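PDB 5O51: Rho guanyl nucleotide exchange factor (Rom2), putative from Aspergillus fumigatus Af293, which probably promotes guanine-nucleotide exchange on Rho-type GTPases as a full-length protein, of which this chain is the CNH domain, a beta-propeller. Local coordinates for residues Gln214-Leu219 with Gly255-Pro260; Leu219-Arg224 with Phe247-Asn252; Glu226-Ile231 with Leu242-Phe247; Trp262-Glu267 with Glu289-Glu294. All blocks are in the same frame, centred on the assembly; numbering follows the deposited sequence.

Overall arrangement
Seven four-stranded antiparallel sheets make up this propeller, and all four contacts lie in or beside the sheet of strands 230-236, 239-244, 247-251 and 264-265. Following the chain from the N terminus, the connection after strand 208-210 opens contact 1, which closes when 255-260 returns to 214-219. Contact 2 shares Leu219 with it and closes within that span, setting helix 220-224 on strand 247-251. Contact 3 closes further in, across the hairpin of strands 230-236 and 239-244, and shares Phe247 with contact 2. Contact 4 follows in series: 262-267, on the edge of the same sheet, packs on strand 287-292 of the next one.

Contact 1. Residues Gln214-Leu219 with Gly255-Pro260; sequences QADTSL and GWRARP
OD1 of Asp216, whose carboxylate lies over the indole of Trp256, is gripped by two donors of Ser218, the backbone N and OG. Both reach Asp216 OD1 from one face of the carboxylate plane, Ser218 OG at 3.1 Å on the syn side but tilted out of that plane. The bond from Ser218 N makes an Asx turn, which folds the chain just ahead of helix 220-224. The other oxygen faces the 255-260 loop: Arg257 N donates to Asp216 OD2 at 2.7 Å, entering nearly in line with the C-O bond. Asp216 CG is anti to the backbone N (chi1 -174°), which sets it over the indole; the carboxylate and ring planes are 3° apart. Asp216 CB makes a CH-pi contact, 3.6 Å from the centroid of the six-membered ring of Trp256. Ala215 CB touches the same ring at CH2, 3.9 Å away. The contact thus joins two propeller loops, one leaving strand 208-210 and the other linking strands 247-251 and 264-265. Arg257 CB lies 3.2 Å from Ser218 OG, and the side chain bends at chi2 (80°). The bend brings Arg257 CD to Leu219 CD2, 3.7 Å away. The guanidinium has its edge toward Ser218 O, while NH2 is hydrogen-bonded to Trp262 O. On the other branch of Leu219, CD1 rests 3.7 Å from Gly255 O.

Contact 2. Residues Leu219-Arg224 with Phe247-Asn252; sequences LDFVAR and FSFFVN
An aromatic cluster of Phe221, Phe247 and Phe249 packs the short helix 220-224 against strand 247-251, with the helix supplying one ring and the strand two. Phe221 turns its edge to both partners. Against Phe247 the pair is T-shaped, with centroids 5.1 Å apart and planes at 80°. Phe221 CE1 stands over the centre of the Phe247 face, and Phe221 CD1 reaches Phe247 CE2 at 3.9 Å. Against Phe249 the edge-to-face arrangement is offset: the planes are nearly perpendicular (88°), but the meeting is off-centre, Phe221 CZ lying 3.7 Å from Phe249 CD1. Phe221 CG lies between the backbone N and the carbonyl carbon (chi1 69°), on the way to the strand, and the ring beyond it meets both partners. The helix belongs to the connection between two sheets of the propeller, leading from strand 208-210 to strand 230-236, and it runs roughly antiparallel to strand 247-251, the two axes 11.0 Å apart. Aliphatic groups of the 219-224 segment also pack on Phe249. Leu219 CD2 touches Phe249 CE2 at 3.6 Å, and Val222 CG2 comes to Phe249 CE1 at 3.8 Å. Both side chains cross Phe249 at about a right angle. Val222 also bears on Phe247, where its CA lies 4.0 Å from CZ. Every residue that touches here is buried, and the interface is wholly apolar. Elsewhere, Phe221 makes a cation-pi contact with Lys263, and Phe249 packs on Leu242 of the adjacent strand 239-244.

Contact 3. Residues Glu226-Ile231 with Leu242-Phe247; sequences ENVKPI and LNYSDF
Pro230 and Tyr244 face each other as a non-hydrogen-bonded antiparallel pair, their CA atoms 4.2 Å apart, a place in the sheet that asks no N-H of the proline. Their side chains share one face of the sheet, where Pro230 CB meets Tyr244 CD2 at 3.9 Å. Backbone bonds flank the pair: Ser245 N donates to Lys229 O at 2.9 Å, and Ile231 N donates to Asn243 O at the same length. Val228 CG1 adds a looser apolar contact, 4.3 Å from Phe247 CZ. A water bridges the two segments, accepting from Lys229 N at 2.9 Å, bonded to Ser245 OG at 2.8 Å and donating weakly to Asp246 OD2. The next shell is the tight turn at Ser245 and Asp246, bracketed by Tyr244 N donating to Phe247 O at 3.0 Å. It returns Phe247 over Tyr244, with CE1 above the Tyr244 face and toward its rim. Asn243 OD1 is bonded to Ser248 OG in the following strand. Around this hairpin, Pro230 packs on Phe198 of strand 197-202, while Ile231 and Asn243 lean on Phe273 of strand 272-276, so sheets before and after it in the chain press on it.

Contact 4. Residues Trp262-Glu267 with Glu289-Glu294; sequences WKISWE and EIRHIE
Two hydrogen bonds join Trp262-Glu267 to Glu289-Glu294, one near each end. Glu267 N donates to Glu289 OE1 at 2.9 Å, meeting the syn lone pair of that oxygen. At the other end Trp262 NE1 makes a weak bond to Glu294 O, 3.1 Å long and bent to 129°. Within 289-294, Arg291 forms a side-on salt bridge to Glu289, NE and NH2 both ending on OE2, with NE to OE2 at 2.7 Å. That oxygen lies in the guanidinium plane, while Arg291 NH1 is hydrogen-bonded to Ser296 O. The Glu289 carboxylate therefore has both oxygens engaged, and Arg291 probably offsets the nearby charge of Glu267, whose OE2 is 4.3 Å from Glu289 OE2. Packing fills the middle. Ile264 CG2 stands over the centre of the Arg291 guanidinium, 3.6 Å above its plane, and over the centre of the Trp266 ring as well. Trp266 turns its edge to Glu289, CE3 3.6 Å from CD, with ring and carboxylate planes 78° apart. Trp266 CZ3 touches the methylene CG of Arg291 at 3.6 Å. Trp266 NE1 is bonded to Ser248 OG of strand 247-251, which helps fix the indole. The segments run in nearly opposite directions but meet through side chains: strand 264-265, the outer edge of its propeller sheet, lies beside strand 287-292 of the next sheet, with Trp266 reaching Ile280 and Ala282 of strand 279-284 and Glu267 touching Ile301 of strand 298-303.

Contact 1. Residues Gln214-Leu219 with Gly255-Pro260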
# COMPACT_ATOMS: atom_id res chain seq x y z
N GLN A 214 13.21 -24.31 1.22
CA GLN A 214 14.31 -24.68 2.18
C GLN A 214 15.62 -25.29 1.61
O GLN A 214 16.68 -25.14 2.22
CB GLN A 214 13.75 -25.61 3.28
CG GLN A 214 13.18 -26.94 2.75
CD GLN A 214 13.54 -28.19 3.59
OE1 GLN A 214 14.09 -29.16 3.06
NE2 GLN A 214 13.21 -28.16 4.88
N ALA A 215 15.57 -25.97 0.46
CA ALA A 215 16.78 -26.56 -0.16
C ALA A 215 17.68 -25.57 -0.96
O ALA A 215 18.85 -25.88 -1.26
CB ALA A 215 16.41 -27.72 -1.07
N ASP A 216 17.13 -24.41 -1.31
CA ASP A 216 17.87 -23.48 -2.16
C ASP A 216 18.83 -22.73 -1.25
O ASP A 216 18.46 -21.95 -0.38
CB ASP A 216 16.96 -22.54 -2.91
CG ASP A 216 17.70 -21.67 -3.91
OD1 ASP A 216 18.93 -21.84 -4.12
OD2 ASP A 216 17.03 -20.80 -4.50
N THR A 217 20.08 -23.02 -1.48
CA THR A 217 21.13 -22.72 -0.59
C THR A 217 21.55 -21.31 -0.89
O THR A 217 22.16 -20.68 -0.05
CB THR A 217 22.28 -23.76 -0.85
OG1 THR A 217 22.90 -24.11 0.38
CG2 THR A 217 23.34 -23.30 -1.84
N SER A 218 21.25 -20.84 -2.12
CA SER A 218 21.55 -19.46 -2.52
C SER A 218 20.60 -18.47 -1.80
O SER A 218 20.83 -17.28 -1.89
CB SER A 218 21.52 -19.30 -4.07
OG SER A 218 20.20 -19.07 -4.60
N LEU A 219 19.57 -18.99 -1.11
CA LEU A 219 18.65 -18.20 -0.26
C LEU A 219 18.93 -18.28 1.23
O LEU A 219 18.09 -17.90 2.03
CB LEU A 219 17.19 -18.64 -0.52
CG LEU A 219 16.63 -18.50 -1.95
CD1 LEU A 219 15.25 -19.16 -2.04
CD2 LEU A 219 16.56 -17.04 -2.39
N GLY A 255 9.26 -20.73 -5.63
CA GLY A 255 10.20 -19.94 -4.83
C GLY A 255 11.63 -20.40 -4.86
O GLY A 255 12.26 -20.55 -3.79
N TRP A 256 12.11 -20.67 -6.07
CA TRP A 256 13.50 -21.07 -6.24
C TRP A 256 14.19 -19.84 -6.81
O TRP A 256 13.60 -19.13 -7.63
CB TRP A 256 13.64 -22.30 -7.17
CG TRP A 256 14.96 -22.97 -7.00
CD1 TRP A 256 16.12 -22.67 -7.67
CD2 TRP A 256 15.29 -24.02 -6.07
NE1 TRP A 256 17.14 -23.48 -7.22
CE2 TRP A 256 16.67 -24.31 -6.23
CE3 TRP A 256 14.55 -24.75 -5.11
CZ2 TRP A 256 17.33 -25.27 -5.47
CZ3 TRP A 256 15.20 -25.71 -4.37
CH2 TRP A 256 16.59 -25.97 -4.56
N ARG A 257 15.43 -19.58 -6.37
CA ARG A 257 16.12 -18.35 -6.75
C ARG A 257 16.20 -18.24 -8.28
O ARG A 257 16.32 -19.24 -8.97
CB ARG A 257 17.52 -18.30 -6.15
CG ARG A 257 18.36 -17.07 -6.48
CD ARG A 257 17.96 -15.91 -5.59
NE ARG A 257 18.84 -14.74 -5.70
CZ ARG A 257 19.95 -14.53 -4.99
NH1 ARG A 257 20.42 -15.43 -4.09
NH2 ARG A 257 20.62 -13.40 -5.18
N ALA A 258 16.12 -17.02 -8.78
CA ALA A 258 16.42 -16.71 -10.17
C ALA A 258 17.42 -15.53 -10.20
O ALA A 258 17.47 -14.75 -9.26
CB ALA A 258 15.12 -16.38 -10.93
N ARG A 259 18.16 -15.39 -11.31
CA ARG A 259 19.30 -14.51 -11.43
C ARG A 259 20.08 -14.58 -10.11
O ARG A 259 20.07 -13.63 -9.31
CB ARG A 259 18.85 -13.08 -11.73
CG ARG A 259 17.85 -12.93 -12.87
CD ARG A 259 17.69 -11.45 -13.25
NE ARG A 259 16.31 -11.15 -13.68
CZ ARG A 259 15.86 -9.96 -14.09
NH1 ARG A 259 16.66 -8.88 -14.15
NH2 ARG A 259 14.59 -9.86 -14.46
N PRO A 260 20.76 -15.73 -9.88
CA PRO A 260 21.39 -16.02 -8.57
C PRO A 260 22.52 -15.10 -8.21
O PRO A 260 22.89 -15.00 -7.04
CB PRO A 260 21.88 -17.48 -8.73
CG PRO A 260 22.09 -17.65 -10.18
CD PRO A 260 21.17 -16.70 -10.92

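Contact 2. Residues Leu219-Arg224 with Phe247-Asn252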
# COMPACT_ATOMS: atom_id res chain seq x y z
N LEU A 219 19.57 -18.99 -1.11
CA LEU A 219 18.65 -18.20 -0.26
C LEU A 219 18.93 -18.28 1.23
O LEU A 219 18.09 -17.90 2.03
CB LEU A 219 17.19 -18.64 -0.52
CG LEU A 219 16.63 -18.50 -1.95
CD1 LEU A 219 15.25 -19.16 -2.04
CD2 LEU A 219 16.56 -17.04 -2.39
N ASP A 220 20.11 -18.73 1.62
CA ASP A 220 20.46 -18.82 3.03
C ASP A 220 20.56 -17.49 3.77
O ASP A 220 20.32 -17.45 4.97
CB ASP A 220 21.79 -19.59 3.21
CG ASP A 220 21.58 -20.95 3.80
OD1 ASP A 220 20.91 -21.81 3.15
OD2 ASP A 220 22.05 -21.13 4.94
N PHE A 221 20.95 -16.42 3.09
CA PHE A 221 20.97 -15.07 3.69
C PHE A 221 19.62 -14.66 4.27
O PHE A 221 19.54 -14.00 5.33
CB PHE A 221 21.55 -14.02 2.72
CG PHE A 221 20.68 -13.70 1.52
CD1 PHE A 221 19.63 -12.76 1.63
CD2 PHE A 221 20.91 -14.31 0.28
CE1 PHE A 221 18.80 -12.49 0.54
CE2 PHE A 221 20.08 -14.04 -0.82
CZ PHE A 221 19.03 -13.12 -0.70
N VAL A 222 18.55 -15.07 3.60
CA VAL A 222 17.24 -14.77 4.13
C VAL A 222 17.07 -15.48 5.50
O VAL A 222 16.57 -14.88 6.48
CB VAL A 222 16.14 -15.21 3.16
CG1 VAL A 222 14.76 -14.92 3.76
CG2 VAL A 222 16.32 -14.59 1.75
N ALA A 223 17.43 -16.77 5.52
CA ALA A 223 17.27 -17.68 6.70
C ALA A 223 18.17 -17.33 7.89
O ALA A 223 17.81 -17.56 9.04
CB ALA A 223 17.52 -19.14 6.29
N ARG A 224 19.37 -16.86 7.59
CA ARG A 224 20.29 -16.22 8.56
C ARG A 224 19.65 -15.24 9.54
O ARG A 224 20.02 -15.20 10.70
CB ARG A 224 21.35 -15.42 7.77
CG ARG A 224 22.78 -15.63 8.19
CD ARG A 224 23.70 -14.87 7.27
NE ARG A 224 24.05 -15.63 6.08
CZ ARG A 224 24.54 -15.12 4.94
NH1 ARG A 224 24.74 -13.79 4.78
NH2 ARG A 224 24.83 -15.94 3.94
N PHE A 247 16.52 -6.42 1.89
CA PHE A 247 17.05 -6.85 0.63
C PHE A 247 15.98 -7.09 -0.37
O PHE A 247 14.84 -7.25 -0.01
CB PHE A 247 17.91 -8.13 0.78
CG PHE A 247 17.43 -9.07 1.86
CD1 PHE A 247 16.23 -9.74 1.74
CD2 PHE A 247 18.25 -9.35 2.97
CE1 PHE A 247 15.79 -10.59 2.76
CE2 PHE A 247 17.85 -10.22 3.97
CZ PHE A 247 16.61 -10.84 3.87
N SER A 248 16.38 -7.11 -1.65
CA SER A 248 15.51 -7.52 -2.73
C SER A 248 16.18 -8.56 -3.57
O SER A 248 17.39 -8.48 -3.78
CB SER A 248 15.05 -6.31 -3.58
OG SER A 248 14.11 -5.55 -2.85
N PHE A 249 15.38 -9.52 -4.09
CA PHE A 249 15.88 -10.46 -5.07
C PHE A 249 14.75 -11.15 -5.86
O PHE A 249 13.54 -11.05 -5.54
CB PHE A 249 16.74 -11.50 -4.36
CG PHE A 249 15.97 -12.26 -3.32
CD1 PHE A 249 15.86 -11.77 -2.04
CD2 PHE A 249 15.29 -13.41 -3.67
CE1 PHE A 249 15.09 -12.43 -1.11
CE2 PHE A 249 14.56 -14.09 -2.74
CZ PHE A 249 14.47 -13.61 -1.46
N PHE A 250 15.14 -11.89 -6.90
CA PHE A 250 14.14 -12.58 -7.76
C PHE A 250 13.93 -14.07 -7.41
O PHE A 250 14.91 -14.78 -7.08
CB PHE A 250 14.58 -12.50 -9.20
CG PHE A 250 14.53 -11.17 -9.79
CD1 PHE A 250 13.34 -10.70 -10.33
CD2 PHE A 250 15.69 -10.40 -9.90
CE1 PHE A 250 13.28 -9.44 -10.88
CE2 PHE A 250 15.63 -9.16 -10.48
CZ PHE A 250 14.43 -8.67 -10.96
N VAL A 251 12.71 -14.57 -7.55
CA VAL A 251 12.45 -16.05 -7.55
C VAL A 251 11.64 -16.48 -8.78
O VAL A 251 11.10 -15.60 -9.51
CB VAL A 251 11.78 -16.63 -6.30
CG1 VAL A 251 12.59 -16.33 -5.06
CG2 VAL A 251 10.34 -16.19 -6.16
N ASN A 252 11.57 -17.81 -9.00
CA ASN A 252 10.82 -18.38 -10.16
C ASN A 252 9.35 -18.82 -10.00
O ASN A 252 8.67 -18.97 -11.03
CB ASN A 252 11.59 -19.56 -10.80
CG ASN A 252 11.63 -20.80 -9.92
OD1 ASN A 252 10.97 -20.93 -8.87
ND2 ASN A 252 12.49 -21.73 -10.33

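Contact 3. Residues Glu226-Ile231 with Leu242-Phe247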
# COMPACT_ATOMS: atom_id res chain seq x y z
N GLU A 226 16.45 -14.23 10.86
CA GLU A 226 15.16 -14.15 11.61
C GLU A 226 15.17 -13.14 12.76
O GLU A 226 15.86 -13.40 13.75
CB GLU A 226 14.69 -15.54 12.10
CG GLU A 226 13.45 -16.10 11.39
CD GLU A 226 13.53 -16.01 9.87
OE1 GLU A 226 14.65 -15.99 9.30
OE2 GLU A 226 12.46 -15.96 9.23
N ASN A 227 14.43 -12.02 12.68
CA ASN A 227 13.25 -11.79 11.81
C ASN A 227 13.43 -10.96 10.55
O ASN A 227 14.47 -10.35 10.33
CB ASN A 227 12.16 -11.11 12.65
CG ASN A 227 11.69 -12.00 13.77
OD1 ASN A 227 11.70 -11.62 14.93
ND2 ASN A 227 11.29 -13.23 13.42
N VAL A 228 12.38 -10.93 9.74
CA VAL A 228 12.36 -10.16 8.50
C VAL A 228 11.06 -9.39 8.35
O VAL A 228 10.00 -9.67 9.00
CB VAL A 228 12.59 -11.06 7.25
CG1 VAL A 228 13.99 -11.64 7.24
CG2 VAL A 228 11.58 -12.18 7.15
N LYS A 229 11.11 -8.42 7.45
CA LYS A 229 9.90 -7.70 7.13
C LYS A 229 9.72 -7.80 5.64
O LYS A 229 10.40 -7.08 4.90
CB LYS A 229 9.95 -6.28 7.58
CG LYS A 229 10.40 -6.05 9.01
CD LYS A 229 10.13 -4.59 9.39
CE LYS A 229 10.83 -4.20 10.67
NZ LYS A 229 10.31 -5.00 11.82
N PRO A 230 8.86 -8.73 5.19
CA PRO A 230 8.50 -8.83 3.80
C PRO A 230 7.45 -7.78 3.52
O PRO A 230 6.42 -7.72 4.20
CB PRO A 230 7.88 -10.23 3.67
CG PRO A 230 8.07 -10.88 5.02
CD PRO A 230 8.13 -9.76 5.98
N ILE A 231 7.71 -6.96 2.51
CA ILE A 231 6.91 -5.76 2.27
C ILE A 231 6.14 -5.86 0.96
O ILE A 231 5.01 -5.48 0.92
CB ILE A 231 7.81 -4.53 2.22
CG1 ILE A 231 8.68 -4.41 3.50
CG2 ILE A 231 7.00 -3.32 1.89
CD1 ILE A 231 7.94 -4.29 4.80
N LEU A 242 10.89 -10.02 -5.13
CA LEU A 242 10.55 -10.01 -3.71
C LEU A 242 11.31 -8.90 -3.00
O LEU A 242 12.53 -8.78 -3.16
CB LEU A 242 10.92 -11.36 -3.12
CG LEU A 242 10.13 -12.59 -3.67
CD1 LEU A 242 10.62 -13.82 -2.90
CD2 LEU A 242 8.63 -12.53 -3.43
N ASN A 243 10.59 -8.08 -2.25
CA ASN A 243 11.13 -6.87 -1.61
C ASN A 243 10.85 -6.91 -0.10
O ASN A 243 9.69 -6.95 0.37
CB ASN A 243 10.56 -5.57 -2.20
CG ASN A 243 10.80 -5.43 -3.70
OD1 ASN A 243 11.89 -5.13 -4.18
ND2 ASN A 243 9.73 -5.62 -4.46
N TYR A 244 11.93 -6.98 0.66
CA TYR A 244 11.90 -6.93 2.12
C TYR A 244 12.68 -5.69 2.61
O TYR A 244 13.44 -5.05 1.84
CB TYR A 244 12.54 -8.17 2.70
CG TYR A 244 12.17 -9.59 2.21
CD1 TYR A 244 12.45 -9.99 0.95
CD2 TYR A 244 11.69 -10.55 3.11
CE1 TYR A 244 12.17 -11.27 0.52
CE2 TYR A 244 11.40 -11.84 2.70
CZ TYR A 244 11.68 -12.21 1.40
OH TYR A 244 11.45 -13.50 0.90
N SER A 245 12.52 -5.32 3.89
CA SER A 245 13.19 -4.14 4.41
C SER A 245 14.70 -4.27 4.25
O SER A 245 15.37 -3.26 4.12
CB SER A 245 12.83 -3.83 5.86
OG SER A 245 13.27 -4.90 6.72
N ASP A 246 15.26 -5.47 4.22
CA ASP A 246 16.72 -5.61 4.17
C ASP A 246 17.30 -5.85 2.79
O ASP A 246 18.47 -5.51 2.54
CB ASP A 246 17.19 -6.70 5.15
CG ASP A 246 17.07 -6.26 6.63
OD1 ASP A 246 17.34 -5.09 6.98
OD2 ASP A 246 16.65 -7.09 7.44
N PHE A 247 16.52 -6.42 1.89
CA PHE A 247 17.05 -6.85 0.63
C PHE A 247 15.98 -7.09 -0.37
O PHE A 247 14.84 -7.25 -0.01
CB PHE A 247 17.91 -8.13 0.78
CG PHE A 247 17.43 -9.07 1.86
CD1 PHE A 247 16.23 -9.74 1.74
CD2 PHE A 247 18.25 -9.35 2.97
CE1 PHE A 247 15.79 -10.59 2.76
CE2 PHE A 247 17.85 -10.22 3.97
CZ PHE A 247 16.61 -10.84 3.87
O HOH W 1 13.68 -7.60 6.33

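Contact 4. Residues Trp262-Glu267 with Glu289-Glu294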
# COMPACT_ATOMS: atom_id res chain seq x y z
N TRP A 262 22.28 -11.82 -8.65
CA TRP A 262 21.62 -10.49 -8.57
C TRP A 262 21.04 -10.37 -7.22
O TRP A 262 20.24 -11.22 -6.81
CB TRP A 262 20.50 -10.37 -9.64
CG TRP A 262 19.94 -8.98 -9.90
CD1 TRP A 262 20.26 -8.15 -10.93
CD2 TRP A 262 18.92 -8.28 -9.14
NE1 TRP A 262 19.50 -7.03 -10.87
CE2 TRP A 262 18.69 -7.08 -9.77
CE3 TRP A 262 18.20 -8.58 -7.98
CZ2 TRP A 262 17.79 -6.13 -9.27
CZ3 TRP A 262 17.27 -7.64 -7.50
CH2 TRP A 262 17.09 -6.44 -8.14
N LYS A 263 21.44 -9.32 -6.52
CA LYS A 263 20.94 -9.06 -5.17
C LYS A 263 21.15 -7.55 -4.81
O LYS A 263 22.26 -6.99 -5.04
CB LYS A 263 21.74 -9.90 -4.16
CG LYS A 263 21.28 -9.80 -2.71
CD LYS A 263 22.25 -10.41 -1.71
CE LYS A 263 21.75 -10.14 -0.29
NZ LYS A 263 22.77 -10.40 0.74
N ILE A 264 20.13 -6.94 -4.17
CA ILE A 264 20.23 -5.57 -3.61
C ILE A 264 20.10 -5.71 -2.12
O ILE A 264 19.21 -6.40 -1.63
CB ILE A 264 19.09 -4.63 -4.13
CG1 ILE A 264 19.25 -4.37 -5.62
CG2 ILE A 264 19.00 -3.33 -3.34
CD1 ILE A 264 18.00 -3.89 -6.29
N SER A 265 20.98 -5.03 -1.40
CA SER A 265 20.82 -4.82 0.03
C SER A 265 20.53 -3.33 0.20
O SER A 265 21.37 -2.51 -0.19
CB SER A 265 22.12 -5.21 0.79
OG SER A 265 22.10 -6.63 1.11
N TRP A 266 19.42 -2.99 0.84
CA TRP A 266 19.02 -1.54 0.95
C TRP A 266 19.86 -0.82 2.00
O TRP A 266 20.21 -1.39 3.06
CB TRP A 266 17.49 -1.45 1.21
CG TRP A 266 16.68 -2.06 0.07
CD1 TRP A 266 16.05 -3.24 0.08
CD2 TRP A 266 16.53 -1.54 -1.25
NE1 TRP A 266 15.49 -3.51 -1.15
CE2 TRP A 266 15.78 -2.47 -1.99
CE3 TRP A 266 16.96 -0.34 -1.89
CZ2 TRP A 266 15.41 -2.27 -3.34
CZ3 TRP A 266 16.59 -0.11 -3.24
CH2 TRP A 266 15.82 -1.09 -3.96
N GLU A 267 20.23 0.43 1.70
CA GLU A 267 20.93 1.28 2.69
C GLU A 267 20.17 1.57 3.91
O GLU A 267 20.77 1.59 4.96
CB GLU A 267 21.49 2.56 2.06
CG GLU A 267 22.46 2.23 0.90
CD GLU A 267 23.25 3.43 0.42
OE1 GLU A 267 23.24 4.49 1.09
OE2 GLU A 267 23.92 3.29 -0.59
N GLU A 289 15.64 5.55 -2.10
CA GLU A 289 16.76 4.93 -2.83
C GLU A 289 16.29 4.39 -4.14
O GLU A 289 15.44 3.51 -4.17
CB GLU A 289 17.43 3.81 -2.00
CG GLU A 289 18.79 3.29 -2.53
CD GLU A 289 19.49 2.27 -1.61
OE1 GLU A 289 19.17 2.15 -0.38
OE2 GLU A 289 20.34 1.55 -2.14
N ILE A 290 16.92 4.84 -5.20
CA ILE A 290 16.56 4.41 -6.58
C ILE A 290 17.68 3.55 -7.26
O ILE A 290 18.80 4.03 -7.43
CB ILE A 290 16.19 5.62 -7.43
CG1 ILE A 290 15.08 6.43 -6.71
CG2 ILE A 290 15.81 5.19 -8.85
CD1 ILE A 290 14.93 7.82 -7.34
N ARG A 291 17.34 2.26 -7.55
CA ARG A 291 18.24 1.32 -8.25
C ARG A 291 17.68 0.90 -9.64
O ARG A 291 16.45 0.82 -9.85
CB ARG A 291 18.46 0.02 -7.47
CG ARG A 291 18.90 0.16 -5.99
CD ARG A 291 20.37 0.26 -5.84
NE ARG A 291 20.76 0.15 -4.46
CZ ARG A 291 21.53 -0.80 -3.92
NH1 ARG A 291 22.06 -1.80 -4.66
NH2 ARG A 291 21.78 -0.75 -2.59
N HIS A 292 18.64 0.56 -10.52
CA HIS A 292 18.39 -0.08 -11.84
C HIS A 292 18.03 -1.56 -11.74
O HIS A 292 18.79 -2.35 -11.24
CB HIS A 292 19.61 0.09 -12.73
CG HIS A 292 19.30 0.07 -14.19
ND1 HIS A 292 19.07 -1.10 -14.85
CD2 HIS A 292 19.23 1.05 -15.12
CE1 HIS A 292 18.81 -0.85 -16.12
NE2 HIS A 292 18.91 0.45 -16.31
N ILE A 293 16.86 -1.95 -12.22
CA ILE A 293 16.40 -3.33 -12.12
C ILE A 293 17.26 -4.37 -12.86
O ILE A 293 17.29 -5.51 -12.49
CB ILE A 293 14.89 -3.40 -12.58
CG1 ILE A 293 14.20 -4.71 -12.24
CG2 ILE A 293 14.75 -3.21 -14.10
CD1 ILE A 293 13.89 -4.89 -10.77
N GLU A 294 17.92 -3.98 -13.94
CA GLU A 294 18.80 -4.91 -14.65
C GLU A 294 20.14 -5.06 -13.98
O GLU A 294 20.57 -6.21 -13.68
CB GLU A 294 18.99 -4.47 -16.11
CG GLU A 294 17.73 -4.46 -16.95
CD GLU A 294 16.94 -5.76 -16.87
OE1 GLU A 294 17.50 -6.80 -16.43
OE2 GLU A 294 15.73 -5.76 -17.25